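PDB 3VU1: putative uncharacterized protein PH0242 from Pyrococcus horikoshii, which is an archaeal membrane protein of the oligosaccharyltransferase AglB family, represented here by its C-terminal globular domain with a bound calcium ion. Local coordinates for residues H416-G428 with V439-Y452. Residues are numbered along the deposited sequence; the frame is centred on the assembly and turned at random.
Sequences HMDTFFITKLKEG and VVNAEMPKNAISSY
Tyr452 and Asp418 meet through the hydrogen bond that joins these segments: the phenol OH donates to Asp418 OD1 over 2.7 Å. The oxygen lies at the ring's edge, in its plane, yet the carboxylate is turned almost perpendicular to that plane (85°), and the hydroxyl reaches OD1 from above the carboxylate plane. OD1 also hydrogen-bonds the hydroxyl of Tyr397 in strand 385-401, so two tyrosines share one oxygen.

Phe420 takes one face of the same tyrosine. Its CE1 stands 3.5 Å from Tyr452 CG, displaced toward the ring's rim, and the two ring planes are inclined at 46°. With chi1 at 59°, Phe420 CG is wedged between backbone N and carbonyl carbon, which brings CE1 and CZ to Tyr452, the two side chains sliding past each other in opposite directions; the ring's own edge borders the carbonyl oxygen of Ala448.

Ile422 fills the next position with its CG2 branch, which touches Ala448 CB at 3.6 Å and Pro445 CD at 3.7 Å, the two ends of a type II turn. Farther along, Leu425 divides its methyls: CD2 lies 3.9 Å from Ala442 CB, while CD1 touches Val440 CG2, the two side chains crossing at about a right angle. The bent chain of Lys426 brings NZ to 3.6 Å from Val440 CG1 at the surface.

Strand 416-426 pairs with strand 385-401, whereas strand 434-443 pairs with 372-381; the axes of segments 416-426 and 439-443 approach to 7.3 Å, roughly antiparallel. Classic bulges at Ile422-Thr423 and Leu425-Lys426, opposite Leu391 and Leu389, interrupt the first pairing. Side-chain contacts thus join a bulged strand of the beta-rich Peripheral 2 region to a strand-turn-helix connection.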
loop_
_atom_site.group_PDB
_atom_site.type_symbol
_atom_site.label_atom_id
_atom_site.label_comp_id
_atom_site.label_asym_id
_atom_site.label_seq_id
_atom_site.Cartn_x
_atom_site.Cartn_y
_atom_site.Cartn_z
ATOM N N HIS A 416 -6.883 11.044 -8.760
ATOM C CA HIS A 416 -6.777 10.028 -9.793
ATOM C C HIS A 416 -5.345 9.913 -10.269
ATOM O O HIS A 416 -4.601 10.899 -10.288
ATOM C CB HIS A 416 -7.620 10.412 -10.994
ATOM C CG HIS A 416 -9.112 10.415 -10.750
ATOM N ND1 HIS A 416 -9.938 9.443 -11.242
ATOM C CD2 HIS A 416 -9.941 11.340 -10.103
ATOM C CE1 HIS A 416 -11.222 9.721 -10.914
ATOM N NE2 HIS A 416 -11.229 10.888 -10.219
ATOM N N MET A 417 -4.939 8.714 -10.680
ATOM C CA MET A 417 -3.658 8.530 -11.313
ATOM C C MET A 417 -3.798 7.640 -12.553
ATOM O O MET A 417 -4.062 6.426 -12.430
ATOM C CB MET A 417 -2.647 7.941 -10.341
ATOM C CG MET A 417 -1.327 7.639 -11.010
ATOM S SD MET A 417 -0.041 7.149 -9.853
ATOM C CE MET A 417 -0.410 5.406 -9.721
ATOM N N ASP A 418 -3.621 8.237 -13.739
ATOM C CA ASP A 418 -3.620 7.484 -15.001
ATOM C C ASP A 418 -2.214 7.395 -15.595
ATOM O O ASP A 418 -1.478 8.395 -15.659
ATOM C CB ASP A 418 -4.596 8.082 -16.010
ATOM C CG ASP A 418 -5.962 8.435 -15.381
ATOM O OD1 ASP A 418 -6.614 9.393 -15.895
ATOM O OD2 ASP A 418 -6.388 7.778 -14.387
ATOM N N THR A 419 -1.835 6.187 -15.996
ATOM C CA THR A 419 -0.573 5.959 -16.654
ATOM C C THR A 419 -0.873 5.372 -18.031
ATOM O O THR A 419 -1.894 4.706 -18.213
ATOM C CB THR A 419 0.292 4.931 -15.906
ATOM O OG1 THR A 419 -0.356 3.654 -15.957
ATOM C CG2 THR A 419 0.507 5.333 -14.467
ATOM N N PHE A 420 -0.001 5.642 -19.000
ATOM C CA PHE A 420 -0.080 5.027 -20.306
ATOM C C PHE A 420 1.270 5.095 -20.959
ATOM O O PHE A 420 2.060 5.994 -20.676
ATOM C CB PHE A 420 -1.200 5.615 -21.196
ATOM C CG PHE A 420 -1.101 7.102 -21.468
ATOM C CD1 PHE A 420 -1.781 8.026 -20.664
ATOM C CD2 PHE A 420 -0.370 7.590 -22.564
ATOM C CE1 PHE A 420 -1.717 9.403 -20.945
ATOM C CE2 PHE A 420 -0.294 8.966 -22.833
ATOM C CZ PHE A 420 -0.974 9.878 -22.031
ATOM N N PHE A 421 1.548 4.111 -21.803
ATOM C CA PHE A 421 2.796 4.061 -22.546
ATOM C C PHE A 421 2.704 4.907 -23.805
ATOM O O PHE A 421 1.855 4.669 -24.656
ATOM C CB PHE A 421 3.158 2.618 -22.857
ATOM C CG PHE A 421 3.536 1.837 -21.639
ATOM C CD1 PHE A 421 2.726 0.816 -21.172
ATOM C CD2 PHE A 421 4.697 2.156 -20.922
ATOM C CE1 PHE A 421 3.079 0.109 -20.027
ATOM C CE2 PHE A 421 5.053 1.453 -19.773
ATOM C CZ PHE A 421 4.243 0.425 -19.330
ATOM N N ILE A 422 3.570 5.915 -23.899
ATOM C CA ILE A 422 3.571 6.859 -25.021
ATOM C C ILE A 422 4.185 6.183 -26.248
ATOM O O ILE A 422 3.571 6.148 -27.303
ATOM C CB ILE A 422 4.354 8.151 -24.684
ATOM C CG1 ILE A 422 3.788 8.828 -23.437
ATOM C CG2 ILE A 422 4.343 9.130 -25.854
ATOM C CD1 ILE A 422 4.859 9.545 -22.642
ATOM N N THR A 423 5.388 5.630 -26.093
ATOM C CA THR A 423 6.105 5.042 -27.200
ATOM C C THR A 423 7.133 4.046 -26.690
ATOM O O THR A 423 7.669 4.199 -25.586
ATOM C CB THR A 423 6.831 6.115 -28.042
ATOM O OG1 THR A 423 7.415 5.493 -29.185
ATOM C CG2 THR A 423 7.968 6.797 -27.247
ATOM N N LYS A 424 7.409 3.037 -27.512
ATOM C CA LYS A 424 8.401 2.016 -27.224
ATOM C C LYS A 424 9.700 2.501 -27.812
ATOM O O LYS A 424 9.710 2.961 -28.930
ATOM C CB LYS A 424 7.981 0.718 -27.900
ATOM C CG LYS A 424 8.629 -0.532 -27.346
ATOM C CD LYS A 424 7.855 -1.713 -27.896
ATOM C CE LYS A 424 8.296 -3.020 -27.276
ATOM N NZ LYS A 424 7.674 -4.165 -27.995
ATOM N N LEU A 425 10.794 2.428 -27.071
ATOM C CA LEU A 425 12.049 2.987 -27.566
ATOM C C LEU A 425 13.024 1.938 -28.046
ATOM O O LEU A 425 13.871 2.232 -28.887
ATOM C CB LEU A 425 12.741 3.867 -26.519
ATOM C CG LEU A 425 12.134 5.166 -25.999
ATOM C CD1 LEU A 425 13.078 5.772 -24.970
ATOM C CD2 LEU A 425 11.842 6.155 -27.112
ATOM N N LYS A 426 12.929 0.733 -27.499
ATOM C CA LYS A 426 13.868 -0.345 -27.829
ATOM C C LYS A 426 13.343 -1.673 -27.298
ATOM O O LYS A 426 12.846 -1.739 -26.175
ATOM C CB LYS A 426 15.261 -0.044 -27.244
ATOM C CG LYS A 426 16.351 -1.063 -27.551
ATOM C CD LYS A 426 16.870 -0.968 -28.982
ATOM C CE LYS A 426 18.380 -1.160 -29.024
ATOM N NZ LYS A 426 19.071 -0.085 -28.244
ATOM N N GLU A 427 13.439 -2.716 -28.117
ATOM C CA GLU A 427 13.105 -4.069 -27.700
ATOM C C GLU A 427 14.387 -4.760 -27.286
ATOM O O GLU A 427 15.459 -4.378 -27.724
ATOM C CB GLU A 427 12.483 -4.853 -28.847
ATOM C CG GLU A 427 11.086 -4.417 -29.232
ATOM C CD GLU A 427 10.383 -5.396 -30.164
ATOM O OE1 GLU A 427 11.062 -6.273 -30.764
ATOM O OE2 GLU A 427 9.137 -5.277 -30.299
ATOM N N GLY A 428 14.268 -5.760 -26.420
ATOM C CA GLY A 428 15.354 -6.691 -26.131
ATOM C C GLY A 428 16.653 -6.146 -25.607
ATOM O O GLY A 428 17.710 -6.623 -25.984
ATOM N N VAL A 439 21.854 3.774 -24.141
ATOM C CA VAL A 439 21.848 4.850 -25.123
ATOM C C VAL A 439 20.882 4.532 -26.268
ATOM O O VAL A 439 20.956 3.460 -26.861
ATOM C CB VAL A 439 23.265 5.107 -25.685
ATOM C CG1 VAL A 439 23.271 6.393 -26.504
ATOM C CG2 VAL A 439 24.312 5.178 -24.564
ATOM N N VAL A 440 19.971 5.457 -26.567
ATOM C CA VAL A 440 18.924 5.224 -27.574
ATOM C C VAL A 440 18.453 6.545 -28.169
ATOM O O VAL A 440 18.601 7.602 -27.533
ATOM C CB VAL A 440 17.676 4.447 -27.021
ATOM C CG1 VAL A 440 18.017 2.999 -26.684
ATOM C CG2 VAL A 440 17.038 5.155 -25.825
ATOM N N ASN A 441 17.895 6.473 -29.385
ATOM C CA ASN A 441 17.233 7.618 -30.024
ATOM C C ASN A 441 15.783 7.688 -29.590
ATOM O O ASN A 441 15.072 6.673 -29.594
ATOM C CB ASN A 441 17.305 7.532 -31.553
ATOM C CG ASN A 441 18.693 7.840 -32.107
ATOM O OD1 ASN A 441 19.526 8.500 -31.465
ATOM N ND2 ASN A 441 18.941 7.369 -33.323
ATOM N N ALA A 442 15.331 8.885 -29.233
ATOM C CA ALA A 442 14.003 9.038 -28.646
ATOM C C ALA A 442 13.126 10.074 -29.345
ATOM O O ALA A 442 13.535 11.220 -29.526
ATOM C CB ALA A 442 14.128 9.353 -27.159
ATOM N N GLU A 443 11.911 9.664 -29.702
ATOM C CA GLU A 443 10.956 10.532 -30.380
ATOM C C GLU A 443 9.669 10.712 -29.540
ATOM O O GLU A 443 8.894 9.772 -29.344
ATOM C CB GLU A 443 10.604 9.882 -31.715
ATOM C CG GLU A 443 10.594 10.759 -32.962
ATOM C CD GLU A 443 10.644 9.897 -34.231
ATOM O OE1 GLU A 443 11.657 9.948 -34.975
ATOM O OE2 GLU A 443 9.680 9.126 -34.476
ATOM N N MET A 444 9.432 11.916 -29.046
ATOM C CA MET A 444 8.142 12.216 -28.435
ATOM C C MET A 444 7.146 12.620 -29.519
ATOM O O MET A 444 7.365 13.609 -30.228
ATOM C CB MET A 444 8.255 13.354 -27.409
ATOM C CG MET A 444 8.739 12.949 -26.028
ATOM S SD MET A 444 7.522 12.052 -25.042
ATOM C CE MET A 444 6.318 13.299 -24.603
ATOM N N PRO A 445 6.045 11.869 -29.657
ATOM C CA PRO A 445 4.995 12.344 -30.550
ATOM C C PRO A 445 4.491 13.671 -30.035
ATOM O O PRO A 445 4.296 13.815 -28.838
ATOM C CB PRO A 445 3.893 11.296 -30.390
ATOM C CG PRO A 445 4.574 10.093 -29.841
ATOM C CD PRO A 445 5.691 10.608 -28.991
ATOM N N LYS A 446 4.308 14.652 -30.904
ATOM C CA LYS A 446 3.630 15.885 -30.485
ATOM C C LYS A 446 2.172 15.521 -30.131
ATOM O O LYS A 446 1.607 14.569 -30.692
ATOM C CB LYS A 446 3.771 17.006 -31.549
ATOM C CG LYS A 446 3.114 16.826 -32.938
ATOM C CD LYS A 446 3.130 15.412 -33.554
ATOM C CE LYS A 446 4.487 14.905 -34.060
ATOM N NZ LYS A 446 4.820 15.297 -35.461
ATOM N N ASN A 447 1.578 16.220 -29.170
ATOM C CA ASN A 447 0.202 15.888 -28.731
ATOM C C ASN A 447 0.011 14.662 -27.806
ATOM O O ASN A 447 -1.124 14.393 -27.384
ATOM C CB ASN A 447 -0.746 15.714 -29.930
ATOM C CG ASN A 447 -0.653 16.847 -30.915
ATOM O OD1 ASN A 447 -0.970 17.995 -30.590
ATOM N ND2 ASN A 447 -0.213 16.534 -32.137
ATOM N N ALA A 448 1.079 13.917 -27.502
ATOM C CA ALA A 448 0.949 12.787 -26.570
ATOM C C ALA A 448 0.328 13.219 -25.219
ATOM O O ALA A 448 -0.644 12.623 -24.752
ATOM C CB ALA A 448 2.285 12.096 -26.367
ATOM N N ILE A 449 0.878 14.282 -24.643
ATOM C CA ILE A 449 0.431 14.850 -23.392
ATOM C C ILE A 449 -0.837 15.687 -23.605
ATOM O O ILE A 449 -1.874 15.414 -22.997
ATOM C CB ILE A 449 1.584 15.689 -22.746
ATOM C CG1 ILE A 449 2.813 14.816 -22.477
ATOM C CG2 ILE A 449 1.149 16.411 -21.476
ATOM C CD1 ILE A 449 2.543 13.475 -21.807
ATOM N N SER A 450 -0.758 16.694 -24.477
ATOM C CA SER A 450 -1.865 17.634 -24.710
ATOM C C SER A 450 -3.156 16.930 -25.075
ATOM O O SER A 450 -4.246 17.320 -24.644
ATOM C CB SER A 450 -1.506 18.589 -25.834
ATOM O OG SER A 450 -0.483 19.465 -25.412
ATOM N N SER A 451 -3.017 15.897 -25.898
ATOM C CA SER A 451 -4.129 15.071 -26.306
ATOM C C SER A 451 -4.921 14.580 -25.081
ATOM O O SER A 451 -6.141 14.831 -24.983
ATOM C CB SER A 451 -3.573 13.914 -27.109
ATOM O OG SER A 451 -4.485 12.859 -27.139
ATOM N N TYR A 452 -4.209 13.932 -24.139
ATOM C CA TYR A 452 -4.805 13.387 -22.921
ATOM C C TYR A 452 -5.339 14.490 -21.994
ATOM O O TYR A 452 -6.424 14.356 -21.413
ATOM C CB TYR A 452 -3.809 12.468 -22.191
ATOM C CG TYR A 452 -4.488 11.520 -21.230
ATOM C CD1 TYR A 452 -5.173 10.386 -21.700
ATOM C CD2 TYR A 452 -4.493 11.783 -19.843
ATOM C CE1 TYR A 452 -5.838 9.536 -20.827
ATOM C CE2 TYR A 452 -5.156 10.944 -18.957
ATOM C CZ TYR A 452 -5.822 9.824 -19.454
ATOM O OH TYR A 452 -6.457 8.988 -18.582
#